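Local atomic coordinates of DNA helicase RecQ (Deinococcus radiodurans, PDB entry 4Q48), a protein that probably couples ATP hydrolysis to the unwinding of duplex DNA while translocating in the 3'-5' direction, as other RecQ-family helicases do. Residues H9-H14 with S60-G65; L133-P138 with A168-E173; P210-R215 with G325-D330; L373-A378 with Q384-Y389. All blocks are in the same frame, centred on the assembly; numbering follows the deposited sequence.

Contact 1: H9-H14 with S60-G65; sequences HDRALH and SLLRPG
L62 reaches across to A12 and R11 with both of its methyl groups. From its CB, CG turns to lie beside the backbone N and anti to the carbonyl carbon (chi1 -72°), and the side chain forks at CG. One branch, CD1, rests on A12, 3.7 Å from the CB of A12. The other, CD2, lies along R11: it comes to 3.9 Å from the CG of R11 and sits over one face of the guanidinium, displaced toward its rim, the two side chains running alongside each other in opposite senses. L62 is the last residue of helix 50-62, whose first turn carries the P-loop residues G51, K52 and S53, which with G49 bind ADP in another structure of this protein, and the contact sets this helix end against the N-terminal helix 10-20. L15 and V33 touch the same leucine, while F25 packs on A12. With an alanine at L62 both methyl branches go, which would probably open a gap beside A12 and deprive the R11 chain of its apolar support. The R11 chain bends at chi3 and brings NH1 to 3.7 Å from the O of L62, a loose polar approach with no hydrogen bond across the segments.

Contact 2: L133-P138 with A168-E173; sequences LLERAP and AERFPE
F171 packs its ring against L134 and E135 at the close-fitting side of this contact. The CZ of F171 lies 3.7 Å from the CB of L134, and the neighbouring CE2 of F171 is 3.8 Å from the CG of E135, both carbons approaching the ring at a slant. The E135 backbone N lies in the ring plane, at its edge. F171 is the first residue to leave helix 165-170, and its first torsion (-49°) sets CG beside the backbone N, directing the ring toward the end of helix 128-135. The outer side is looser and polar. There E135, extended beyond CG, crosses R170 at about a right angle in a salt bridge, with the carboxylate at the edge of the guanidinium and the two planes 59° apart. OE2 of E135 stands 3.4 Å from both NE and NH2 of R170, and OE1 of E135 is 3.5 Å from the same NH2; all three hydrogen bonds are weak. NH2 of R170 also makes a salt bridge with OD1 of D132, its stronger partner, so this arginine is shared between two acidic groups of helix 128-135. Toward the central parallel sheet of the first RecA-like domain, F171 meets the ring of F142 on strand 139-145 with planes about 60° apart; L131 packs on F171 and R170, and helix 100-111 touches L133, R136 and A137.

Contact 3: P210-R215 with G325-D330; sequences PNIQYR and GRAGRD
The N211 side-chain amide holds the O of G328 close to its own plane: ND2 of N211 donates to the O of G328 over 2.9 Å, with an N-H...O angle of 159°, and meets it on a lone pair in the carbonyl plane. The other flat groups lie farther along strand 212-218. One face of the Y214 ring carries the CG2 of I212, offset toward the rim, while the guanidinium of R215 has the Q213 amide at its edge, where NE of R215 is 3.0 Å and NH2 of R215 3.2 Å from the OE1 of Q213. The GRAGRD run between helix 317-324 and strand 334-340 matches motif VI of superfamily 2 helicases, and the contact fastens it to the start of an outermost strand of the second RecA-like sheet. G328 has a positive phi, and a beta carbon there would run into the ND2 of N211. One residue on, CD1 of I212 reaches 3.7 Å from the O of A327 and 4.3 Å from the CA of G325. ND2 of N211 also bonds the O of L332, its stronger partner. A leucine at N211 would probably leave the carbonyls of G328 and L332 without this shared donor, the former keeping a weak bond from R209. R209 also bonds the O of G325, to which NE of R329 donates weakly.

Contact 4: L373-A378 with Q384-Y389; sequences LTYCEA and QVLLHY
V385 and Y375 interlock where two consecutive helices of the RecQ zinc-binding region, 359-376 and 382-389, pack against each other. The bump is CG1 of V385, which is directed into the notch formed by the backbone and the root of the tyrosine side chain: it lies 3.7 Å from the CA of Y375 and 3.9 Å from its CB, and also near the plane of the ring, at its edge. The second methyl of V385, CG2, spreads the other way and rests at 4.2 Å against the CB of A378, just past the end of the first helix, so the forked valine straddles the span from Y375 to A378. No hydrogen bond joins the two segments; the fit is made by carbon alone. Y375 holds its CG anti to the backbone N (chi1 165°), which carries the ring past V385 toward L386. Its hydroxyl is hydrogen-bonded to that of Y320, and R382 makes a cation-pi contact with the ring as well as a hydrogen bond to the Y375 carbonyl. M317 of helix 317-324 packs on both Y375 and L386. C381, a zinc ligand, lies in the short link between the helices. Beyond V385 the ring meets L386 at a slant, CE1 of Y375 standing 3.8 Å from the CB of L386.

Overall arrangement
The contacts form two pairs. Contacts 1 and 2 belong to the first helicase domain, their centres 21 Å apart, and touch where the CA of G65 lies 4.3 Å from the CB of P138. Contact 1 is the one near the nucleotide site: the A12 side chain is about 10 Å from those of A24 and Q29, which bind ADP in another structure of this protein, although none is bound in this model. Contact 3 lies in the second helicase domain and contact 4 in the zinc-binding region; the two regions meet where the CB of Y214 lies 3.6 Å from the OH of Y375, the centres being 16 Å apart. The zinc ion is about 11 Å from the I212 side chain and about 9 Å from that of A378.

Contact 1: H9-H14 with S60-G65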
loop_
_atom_site.group_PDB
_atom_site.type_symbol
_atom_site.label_atom_id
_atom_site.label_comp_id
_atom_site.label_asym_id
_atom_site.label_seq_id
_atom_site.Cartn_x
_atom_site.Cartn_y
_atom_site.Cartn_z
ATOM N N HIS A 9 23.814 11.517 -17.593
ATOM C CA HIS A 9 22.933 10.416 -17.184
ATOM C C HIS A 9 23.513 8.999 -17.336
ATOM O O HIS A 9 23.051 8.056 -16.687
ATOM C CB HIS A 9 21.624 10.513 -17.990
ATOM C CG HIS A 9 20.647 9.403 -17.724
ATOM N ND1 HIS A 9 20.462 8.352 -18.602
ATOM C CD2 HIS A 9 19.807 9.175 -16.685
ATOM C CE1 HIS A 9 19.550 7.529 -18.117
ATOM N NE2 HIS A 9 19.139 8.003 -16.954
ATOM N N ASP A 10 24.546 8.855 -18.158
ATOM C CA ASP A 10 25.076 7.527 -18.481
ATOM C C ASP A 10 26.131 6.917 -17.551
ATOM O O ASP A 10 26.476 5.739 -17.703
ATOM C CB ASP A 10 25.643 7.555 -19.911
ATOM C CG ASP A 10 24.654 8.120 -20.923
ATOM O OD1 ASP A 10 23.476 7.692 -20.921
ATOM O OD2 ASP A 10 25.071 8.958 -21.753
ATOM N N ARG A 11 26.669 7.686 -16.613
ATOM C CA ARG A 11 27.541 7.072 -15.628
ATOM C C ARG A 11 26.723 6.169 -14.715
ATOM O O ARG A 11 27.246 5.209 -14.128
ATOM C CB ARG A 11 28.272 8.137 -14.833
ATOM C CG ARG A 11 29.162 7.627 -13.710
ATOM C CD ARG A 11 29.947 8.795 -13.170
ATOM N NE ARG A 11 29.176 10.020 -13.370
ATOM C CZ ARG A 11 29.134 11.036 -12.520
ATOM N NH1 ARG A 11 29.812 10.975 -11.377
ATOM N NH2 ARG A 11 28.399 12.104 -12.810
ATOM N N ALA A 12 25.434 6.484 -14.603
ATOM C CA ALA A 12 24.520 5.671 -13.819
ATOM C C ALA A 12 24.434 4.264 -14.398
ATOM O O ALA A 12 24.565 3.272 -13.684
ATOM C CB ALA A 12 23.134 6.316 -13.765
ATOM N N LEU A 13 24.248 4.199 -15.712
ATOM C CA LEU A 13 24.229 2.936 -16.435
ATOM C C LEU A 13 25.494 2.112 -16.297
ATOM O O LEU A 13 25.416 0.888 -16.212
ATOM C CB LEU A 13 23.939 3.184 -17.916
ATOM C CG LEU A 13 22.505 3.649 -18.198
ATOM C CD1 LEU A 13 22.337 4.105 -19.651
ATOM C CD2 LEU A 13 21.478 2.562 -17.833
ATOM N N HIS A 14 26.656 2.748 -16.298
ATOM C CA HIS A 14 27.885 1.986 -16.091
ATOM C C HIS A 14 27.880 1.294 -14.723
ATOM O O HIS A 14 28.311 0.148 -14.597
ATOM C CB HIS A 14 29.115 2.882 -16.229
ATOM C CG HIS A 14 30.403 2.189 -15.913
ATOM N ND1 HIS A 14 30.871 2.036 -14.626
ATOM C CD2 HIS A 14 31.336 1.631 -16.719
ATOM C CE1 HIS A 14 32.029 1.401 -14.652
ATOM N NE2 HIS A 14 32.335 1.145 -15.911
ATOM N N SER A 60 23.462 7.307 -4.260
ATOM C CA SER A 60 24.528 7.428 -3.269
ATOM C C SER A 60 25.903 7.130 -3.898
ATOM O O SER A 60 26.922 7.731 -3.527
ATOM C CB SER A 60 24.267 6.531 -2.063
ATOM O OG SER A 60 23.040 6.868 -1.402
ATOM N N LEU A 61 25.936 6.251 -4.886
ATOM C CA LEU A 61 27.199 5.976 -5.563
ATOM C C LEU A 61 27.559 7.088 -6.547
ATOM O O LEU A 61 28.736 7.331 -6.842
ATOM C CB LEU A 61 27.154 4.639 -6.298
ATOM C CG LEU A 61 27.066 3.403 -5.409
ATOM C CD1 LEU A 61 27.195 2.145 -6.261
ATOM C CD2 LEU A 61 28.079 3.436 -4.263
ATOM N N LEU A 62 26.544 7.743 -7.088
ATOM C CA LEU A 62 26.791 8.762 -8.097
ATOM C C LEU A 62 27.254 10.091 -7.496
ATOM O O LEU A 62 28.100 10.772 -8.071
ATOM C CB LEU A 62 25.548 8.951 -8.968
ATOM C CG LEU A 62 25.384 7.732 -9.870
ATOM C CD1 LEU A 62 23.967 7.589 -10.421
ATOM C CD2 LEU A 62 26.402 7.795 -10.996
ATOM N N ARG A 63 26.675 10.482 -6.367
ATOM C CA ARG A 63 27.068 11.724 -5.717
ATOM C C ARG A 63 28.213 11.525 -4.715
ATOM O O ARG A 63 28.297 10.491 -4.047
ATOM C CB ARG A 63 25.849 12.359 -5.054
ATOM C CG ARG A 63 24.691 12.415 -6.044
ATOM C CD ARG A 63 23.520 13.251 -5.583
ATOM N NE ARG A 63 23.903 14.645 -5.415
ATOM C CZ ARG A 63 23.803 15.293 -4.269
ATOM N NH1 ARG A 63 23.328 14.654 -3.213
ATOM N NH2 ARG A 63 24.167 16.562 -4.185
ATOM N N PRO A 64 29.124 12.504 -4.628
ATOM C CA PRO A 64 30.238 12.346 -3.693
ATOM C C PRO A 64 29.725 12.251 -2.269
ATOM O O PRO A 64 28.815 12.974 -1.892
ATOM C CB PRO A 64 31.059 13.631 -3.886
ATOM C CG PRO A 64 30.550 14.243 -5.116
ATOM C CD PRO A 64 29.126 13.838 -5.244
ATOM N N GLY A 65 30.307 11.362 -1.489
ATOM C CA GLY A 65 29.928 11.228 -0.100
ATOM C C GLY A 65 28.906 10.135 0.114
ATOM O O GLY A 65 28.466 9.465 -0.835
#

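Contact 2: L133-P138 with A168-E173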
loop_
_atom_site.group_PDB
_atom_site.type_symbol
_atom_site.label_atom_id
_atom_site.label_comp_id
_atom_site.label_asym_id
_atom_site.label_seq_id
_atom_site.Cartn_x
_atom_site.Cartn_y
_atom_site.Cartn_z
ATOM N N LEU A 133 27.493 15.368 13.899
ATOM C CA LEU A 133 28.502 14.646 13.112
ATOM C C LEU A 133 28.197 14.770 11.636
ATOM O O LEU A 133 29.089 15.013 10.798
ATOM C CB LEU A 133 28.561 13.162 13.444
ATOM C CG LEU A 133 29.105 12.618 14.762
ATOM C CD1 LEU A 133 29.531 11.200 14.514
ATOM C CD2 LEU A 133 30.273 13.415 15.323
ATOM N N LEU A 134 26.918 14.635 11.320
ATOM C CA LEU A 134 26.507 14.649 9.937
ATOM C C LEU A 134 26.896 15.964 9.303
ATOM O O LEU A 134 27.276 16.016 8.128
ATOM C CB LEU A 134 25.001 14.415 9.857
ATOM C CG LEU A 134 24.625 12.952 10.156
ATOM C CD1 LEU A 134 23.146 12.810 10.415
ATOM C CD2 LEU A 134 25.043 12.062 8.993
ATOM N N GLU A 135 26.833 17.029 10.102
ATOM C CA GLU A 135 27.141 18.362 9.612
ATOM C C GLU A 135 28.605 18.456 9.203
ATOM O O GLU A 135 28.947 19.208 8.274
ATOM C CB GLU A 135 26.794 19.404 10.664
ATOM C CG GLU A 135 25.444 20.035 10.442
ATOM C CD GLU A 135 25.011 20.953 11.582
ATOM O OE1 GLU A 135 25.796 21.154 12.526
ATOM O OE2 GLU A 135 23.859 21.449 11.549
ATOM N N ARG A 136 29.450 17.667 9.877
ATOM C CA ARG A 136 30.878 17.598 9.550
ATOM C C ARG A 136 31.303 16.260 8.892
ATOM O O ARG A 136 32.456 15.854 8.984
ATOM C CB ARG A 136 31.724 17.892 10.817
ATOM C CG ARG A 136 31.303 17.166 12.101
ATOM C CD ARG A 136 31.999 17.735 13.340
ATOM N NE ARG A 136 32.175 16.809 14.473
ATOM C CZ ARG A 136 33.176 15.933 14.591
ATOM N NH1 ARG A 136 34.116 15.864 13.667
ATOM N NH2 ARG A 136 33.257 15.143 15.651
ATOM N N ALA A 137 30.371 15.604 8.203
ATOM C CA ALA A 137 30.675 14.393 7.427
ATOM C C ALA A 137 30.251 14.565 5.967
ATOM O O ALA A 137 29.315 15.311 5.665
ATOM C CB ALA A 137 29.995 13.188 8.032
ATOM N N PRO A 138 30.949 13.888 5.044
ATOM C CA PRO A 138 30.629 14.083 3.631
ATOM C C PRO A 138 29.373 13.318 3.268
ATOM O O PRO A 138 29.413 12.095 3.125
ATOM C CB PRO A 138 31.848 13.528 2.921
ATOM C CG PRO A 138 32.426 12.561 3.868
ATOM C CD PRO A 138 32.140 13.050 5.229
ATOM N N ALA A 168 14.972 18.145 6.773
ATOM C CA ALA A 168 14.775 19.309 5.920
ATOM C C ALA A 168 15.188 20.623 6.610
ATOM O O ALA A 168 15.495 21.607 5.934
ATOM C CB ALA A 168 13.346 19.377 5.466
ATOM N N GLU A 169 15.169 20.657 7.942
ATOM C CA GLU A 169 15.616 21.855 8.663
ATOM C C GLU A 169 17.122 22.013 8.665
ATOM O O GLU A 169 17.665 22.927 8.065
ATOM C CB GLU A 169 15.132 21.844 10.109
ATOM C CG GLU A 169 13.901 22.692 10.364
ATOM C CD GLU A 169 13.066 22.168 11.523
ATOM O OE1 GLU A 169 12.038 21.476 11.272
ATOM O OE2 GLU A 169 13.455 22.444 12.685
ATOM N N ARG A 170 17.801 21.078 9.311
ATOM C CA ARG A 170 19.226 21.212 9.544
ATOM C C ARG A 170 20.054 20.949 8.296
ATOM O O ARG A 170 21.231 21.332 8.247
ATOM C CB ARG A 170 19.651 20.320 10.716
ATOM C CG ARG A 170 19.356 21.038 12.028
ATOM C CD ARG A 170 19.784 20.321 13.274
ATOM N NE ARG A 170 21.223 20.318 13.406
ATOM C CZ ARG A 170 21.878 19.857 14.466
ATOM N NH1 ARG A 170 21.217 19.363 15.501
ATOM N NH2 ARG A 170 23.205 19.877 14.488
ATOM N N PHE A 171 19.444 20.331 7.287
ATOM C CA PHE A 171 20.136 20.030 6.032
ATOM C C PHE A 171 19.285 20.326 4.816
ATOM O O PHE A 171 18.961 19.408 4.070
ATOM C CB PHE A 171 20.555 18.553 5.970
ATOM C CG PHE A 171 21.255 18.067 7.202
ATOM C CD1 PHE A 171 20.536 17.561 8.260
ATOM C CD2 PHE A 171 22.630 18.134 7.296
ATOM C CE1 PHE A 171 21.176 17.131 9.385
ATOM C CE2 PHE A 171 23.277 17.713 8.409
ATOM C CZ PHE A 171 22.558 17.206 9.461
ATOM N N PRO A 172 18.920 21.599 4.601
ATOM C CA PRO A 172 18.078 21.947 3.446
ATOM C C PRO A 172 18.750 21.644 2.115
ATOM O O PRO A 172 18.113 21.261 1.137
ATOM C CB PRO A 172 17.877 23.453 3.599
ATOM C CG PRO A 172 18.173 23.742 5.034
ATOM C CD PRO A 172 19.250 22.782 5.410
ATOM N N GLU A 173 20.058 21.831 2.090
ATOM C CA GLU A 173 20.811 21.745 0.853
ATOM C C GLU A 173 20.997 20.317 0.372
ATOM O O GLU A 173 21.274 20.104 -0.807
ATOM C CB GLU A 173 22.168 22.443 1.030
ATOM C CG GLU A 173 23.203 21.619 1.788
ATOM C CD GLU A 173 22.898 21.462 3.288
ATOM O OE1 GLU A 173 21.925 22.094 3.805
ATOM O OE2 GLU A 173 23.658 20.699 3.952
#

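Contact 3: P210-R215 with G325-D330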
loop_
_atom_site.group_PDB
_atom_site.type_symbol
_atom_site.label_atom_id
_atom_site.label_comp_id
_atom_site.label_asym_id
_atom_site.label_seq_id
_atom_site.Cartn_x
_atom_site.Cartn_y
_atom_site.Cartn_z
ATOM N N PRO A 210 0.441 -8.342 -13.690
ATOM C CA PRO A 210 -0.449 -8.775 -14.777
ATOM C C PRO A 210 -0.741 -10.292 -14.847
ATOM O O PRO A 210 -1.818 -10.704 -15.317
ATOM C CB PRO A 210 0.314 -8.327 -16.023
ATOM C CG PRO A 210 1.115 -7.148 -15.542
ATOM C CD PRO A 210 1.556 -7.511 -14.177
ATOM N N ASN A 211 0.208 -11.114 -14.399
ATOM C CA ASN A 211 0.067 -12.549 -14.563
ATOM C C ASN A 211 -0.781 -13.146 -13.449
ATOM O O ASN A 211 -1.225 -14.310 -13.541
ATOM C CB ASN A 211 1.447 -13.226 -14.656
ATOM C CG ASN A 211 2.290 -13.001 -13.441
ATOM O OD1 ASN A 211 2.517 -11.856 -13.036
ATOM N ND2 ASN A 211 2.782 -14.087 -12.846
ATOM N N ILE A 212 -1.051 -12.333 -12.424
ATOM C CA ILE A 212 -1.940 -12.747 -11.347
ATOM C C ILE A 212 -3.350 -12.314 -11.693
ATOM O O ILE A 212 -3.603 -11.107 -11.846
ATOM C CB ILE A 212 -1.556 -12.132 -10.003
ATOM C CG1 ILE A 212 -0.123 -12.512 -9.634
ATOM C CG2 ILE A 212 -2.544 -12.564 -8.931
ATOM C CD1 ILE A 212 0.395 -11.790 -8.406
ATOM N N GLN A 213 -4.260 -13.290 -11.831
ATOM C CA GLN A 213 -5.672 -12.995 -12.071
ATOM C C GLN A 213 -6.420 -12.814 -10.742
ATOM O O GLN A 213 -6.345 -13.688 -9.881
ATOM C CB GLN A 213 -6.318 -14.087 -12.907
ATOM C CG GLN A 213 -7.820 -14.024 -12.883
ATOM C CD GLN A 213 -8.502 -14.853 -13.960
ATOM O OE1 GLN A 213 -9.469 -15.582 -13.692
ATOM N NE2 GLN A 213 -8.012 -14.735 -15.187
ATOM N N TYR A 214 -7.117 -11.687 -10.551
ATOM C CA TYR A 214 -7.781 -11.433 -9.250
ATOM C C TYR A 214 -9.263 -11.850 -9.212
ATOM O O TYR A 214 -10.041 -11.523 -10.119
ATOM C CB TYR A 214 -7.648 -9.958 -8.850
ATOM C CG TYR A 214 -6.212 -9.554 -8.606
ATOM C CD1 TYR A 214 -5.620 -9.704 -7.355
ATOM C CD2 TYR A 214 -5.438 -9.061 -9.650
ATOM C CE1 TYR A 214 -4.300 -9.343 -7.147
ATOM C CE2 TYR A 214 -4.121 -8.723 -9.463
ATOM C CZ TYR A 214 -3.553 -8.857 -8.213
ATOM O OH TYR A 214 -2.235 -8.495 -8.064
ATOM N N ARG A 215 -9.619 -12.620 -8.184
ATOM C CA ARG A 215 -10.997 -13.041 -7.970
ATOM C C ARG A 215 -11.455 -12.930 -6.532
ATOM O O ARG A 215 -10.790 -13.420 -5.609
ATOM C CB ARG A 215 -11.214 -14.484 -8.401
ATOM C CG ARG A 215 -11.053 -14.771 -9.876
ATOM C CD ARG A 215 -11.406 -16.228 -10.100
ATOM N NE ARG A 215 -10.581 -16.788 -11.151
ATOM C CZ ARG A 215 -10.449 -18.084 -11.369
ATOM N NH1 ARG A 215 -11.093 -18.932 -10.587
ATOM N NH2 ARG A 215 -9.662 -18.509 -12.351
ATOM N N GLY A 325 0.433 -11.227 -3.627
ATOM C CA GLY A 325 1.627 -10.942 -4.389
ATOM C C GLY A 325 2.684 -12.008 -4.301
ATOM O O GLY A 325 3.659 -11.968 -5.029
ATOM N N ARG A 326 2.506 -12.971 -3.411
ATOM C CA ARG A 326 3.477 -14.053 -3.290
ATOM C C ARG A 326 3.289 -15.072 -4.372
ATOM O O ARG A 326 4.036 -16.048 -4.465
ATOM C CB ARG A 326 3.374 -14.742 -1.934
ATOM C CG ARG A 326 3.741 -13.873 -0.782
ATOM C CD ARG A 326 4.142 -14.693 0.385
ATOM N NE ARG A 326 4.963 -13.935 1.317
ATOM C CZ ARG A 326 4.464 -13.252 2.336
ATOM N NH1 ARG A 326 3.148 -13.235 2.524
ATOM N NH2 ARG A 326 5.273 -12.596 3.164
ATOM N N ALA A 327 2.317 -14.818 -5.225
ATOM C CA ALA A 327 1.977 -15.740 -6.272
ATOM C C ALA A 327 2.675 -15.323 -7.537
ATOM O O ALA A 327 3.074 -14.182 -7.658
ATOM C CB ALA A 327 0.479 -15.785 -6.473
ATOM N N GLY A 328 2.900 -16.286 -8.425
ATOM C CA GLY A 328 3.372 -16.029 -9.760
ATOM C C GLY A 328 4.666 -15.259 -9.861
ATOM O O GLY A 328 4.810 -14.410 -10.732
ATOM N N ARG A 329 5.629 -15.578 -9.011
ATOM C CA ARG A 329 6.877 -14.833 -9.015
ATOM C C ARG A 329 7.772 -15.384 -10.109
ATOM O O ARG A 329 8.916 -14.962 -10.261
ATOM C CB ARG A 329 7.560 -14.866 -7.644
ATOM C CG ARG A 329 6.798 -14.057 -6.608
ATOM C CD ARG A 329 7.189 -12.598 -6.553
ATOM N NE ARG A 329 6.560 -11.964 -5.392
ATOM C CZ ARG A 329 6.913 -10.792 -4.871
ATOM N NH1 ARG A 329 7.938 -10.123 -5.379
ATOM N NH2 ARG A 329 6.257 -10.311 -3.815
ATOM N N ASP A 330 7.250 -16.352 -10.857
ATOM C CA ASP A 330 7.969 -16.853 -12.023
ATOM C C ASP A 330 7.401 -16.272 -13.326
ATOM O O ASP A 330 7.748 -16.727 -14.415
ATOM C CB ASP A 330 7.912 -18.371 -12.067
ATOM C CG ASP A 330 6.470 -18.908 -12.140
ATOM O OD1 ASP A 330 5.491 -18.104 -12.094
ATOM O OD2 ASP A 330 6.329 -20.151 -12.242
#

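Contact 4: L373-A378 with Q384-Y389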
loop_
_atom_site.group_PDB
_atom_site.type_symbol
_atom_site.label_atom_id
_atom_site.label_comp_id
_atom_site.label_asym_id
_atom_site.label_seq_id
_atom_site.Cartn_x
_atom_site.Cartn_y
_atom_site.Cartn_z
ATOM N N LEU A 373 -13.534 -3.518 1.590
ATOM C CA LEU A 373 -14.902 -3.785 1.162
ATOM C C LEU A 373 -15.245 -3.106 -0.168
ATOM O O LEU A 373 -15.928 -3.684 -1.019
ATOM C CB LEU A 373 -15.884 -3.349 2.249
ATOM C CG LEU A 373 -15.910 -4.242 3.493
ATOM C CD1 LEU A 373 -16.967 -3.785 4.462
ATOM C CD2 LEU A 373 -16.203 -5.664 3.097
ATOM N N THR A 374 -14.771 -1.885 -0.362
ATOM C CA THR A 374 -15.006 -1.208 -1.628
ATOM C C THR A 374 -14.354 -1.979 -2.773
ATOM O O THR A 374 -14.937 -2.095 -3.848
ATOM C CB THR A 374 -14.521 0.219 -1.555
ATOM O OG1 THR A 374 -15.349 0.903 -0.614
ATOM C CG2 THR A 374 -14.627 0.905 -2.876
ATOM N N TYR A 375 -13.157 -2.526 -2.540
ATOM C CA TYR A 375 -12.496 -3.370 -3.536
ATOM C C TYR A 375 -13.283 -4.663 -3.738
ATOM O O TYR A 375 -13.489 -5.091 -4.874
ATOM C CB TYR A 375 -11.046 -3.665 -3.145
ATOM C CG TYR A 375 -10.407 -4.805 -3.904
ATOM C CD1 TYR A 375 -10.077 -4.679 -5.247
ATOM C CD2 TYR A 375 -10.128 -6.010 -3.275
ATOM C CE1 TYR A 375 -9.499 -5.718 -5.945
ATOM C CE2 TYR A 375 -9.552 -7.056 -3.963
ATOM C CZ TYR A 375 -9.228 -6.898 -5.298
ATOM O OH TYR A 375 -8.629 -7.936 -5.980
ATOM N N CYS A 376 -13.728 -5.290 -2.654
ATOM C CA CYS A 376 -14.495 -6.530 -2.788
ATOM C C CYS A 376 -15.753 -6.334 -3.636
ATOM O O CYS A 376 -16.194 -7.244 -4.326
ATOM C CB CYS A 376 -14.861 -7.107 -1.410
ATOM S SG CYS A 376 -13.411 -7.730 -0.467
ATOM N N GLU A 377 -16.340 -5.154 -3.564
ATOM C CA GLU A 377 -17.635 -4.898 -4.198
ATOM C C GLU A 377 -17.578 -4.282 -5.588
ATOM O O GLU A 377 -18.604 -3.801 -6.092
ATOM C CB GLU A 377 -18.473 -4.008 -3.271
ATOM C CG GLU A 377 -19.241 -4.798 -2.242
ATOM C CD GLU A 377 -19.500 -4.007 -0.989
ATOM O OE1 GLU A 377 -19.416 -2.761 -1.055
ATOM O OE2 GLU A 377 -19.759 -4.634 0.068
ATOM N N ALA A 378 -16.396 -4.262 -6.193
ATOM C CA ALA A 378 -16.210 -3.527 -7.445
ATOM C C ALA A 378 -17.221 -3.901 -8.517
ATOM O O ALA A 378 -17.553 -5.078 -8.729
ATOM C CB ALA A 378 -14.820 -3.717 -7.965
ATOM N N GLN A 384 -8.133 -2.223 -11.430
ATOM C CA GLN A 384 -8.169 -0.767 -11.394
ATOM C C GLN A 384 -8.399 -0.248 -9.976
ATOM O O GLN A 384 -7.688 0.663 -9.531
ATOM C CB GLN A 384 -9.243 -0.209 -12.323
ATOM C CG GLN A 384 -8.826 -0.136 -13.781
ATOM C CD GLN A 384 -9.951 0.309 -14.713
ATOM O OE1 GLN A 384 -11.140 0.091 -14.448
ATOM N NE2 GLN A 384 -9.572 0.914 -15.830
ATOM N N VAL A 385 -9.355 -0.822 -9.255
ATOM C CA VAL A 385 -9.646 -0.359 -7.901
ATOM C C VAL A 385 -8.486 -0.617 -6.959
ATOM O O VAL A 385 -8.157 0.234 -6.133
ATOM C CB VAL A 385 -10.919 -1.023 -7.336
ATOM C CG1 VAL A 385 -11.030 -0.830 -5.816
ATOM C CG2 VAL A 385 -12.183 -0.507 -8.050
ATOM N N LEU A 386 -7.876 -1.797 -7.084
ATOM C CA LEU A 386 -6.755 -2.231 -6.225
ATOM C C LEU A 386 -5.536 -1.338 -6.382
ATOM O O LEU A 386 -4.966 -0.874 -5.400
ATOM C CB LEU A 386 -6.369 -3.687 -6.536
ATOM C CG LEU A 386 -5.073 -4.279 -5.967
ATOM C CD1 LEU A 386 -5.131 -4.353 -4.454
ATOM C CD2 LEU A 386 -4.844 -5.661 -6.505
ATOM N N LEU A 387 -5.184 -1.062 -7.634
ATOM C CA LEU A 387 -3.991 -0.309 -7.970
ATOM C C LEU A 387 -4.177 1.159 -7.589
ATOM O O LEU A 387 -3.218 1.829 -7.183
ATOM C CB LEU A 387 -3.677 -0.482 -9.461
ATOM C CG LEU A 387 -3.260 -1.929 -9.838
ATOM C CD1 LEU A 387 -2.957 -2.081 -11.308
ATOM C CD2 LEU A 387 -2.071 -2.403 -9.032
ATOM N N HIS A 388 -5.420 1.638 -7.660
ATOM C CA HIS A 388 -5.745 3.018 -7.305
ATOM C C HIS A 388 -5.437 3.308 -5.828
ATOM O O HIS A 388 -4.991 4.397 -5.464
ATOM C CB HIS A 388 -7.220 3.304 -7.606
ATOM C CG HIS A 388 -7.712 4.603 -7.038
ATOM N ND1 HIS A 388 -7.531 5.816 -7.679
ATOM C CD2 HIS A 388 -8.344 4.884 -5.874
ATOM C CE1 HIS A 388 -8.041 6.782 -6.938
ATOM N NE2 HIS A 388 -8.541 6.244 -5.839
ATOM N N TYR A 389 -5.656 2.319 -4.977
ATOM C CA TYR A 389 -5.355 2.450 -3.558
ATOM C C TYR A 389 -3.867 2.772 -3.342
ATOM O O TYR A 389 -3.501 3.463 -2.399
ATOM C CB TYR A 389 -5.721 1.162 -2.850
ATOM C CG TYR A 389 -5.684 1.187 -1.349
ATOM C CD1 TYR A 389 -6.746 1.720 -0.613
ATOM C CD2 TYR A 389 -4.586 0.684 -0.651
ATOM C CE1 TYR A 389 -6.721 1.740 0.787
ATOM C CE2 TYR A 389 -4.554 0.695 0.756
ATOM C CZ TYR A 389 -5.629 1.214 1.464
ATOM O OH TYR A 389 -5.608 1.222 2.847
#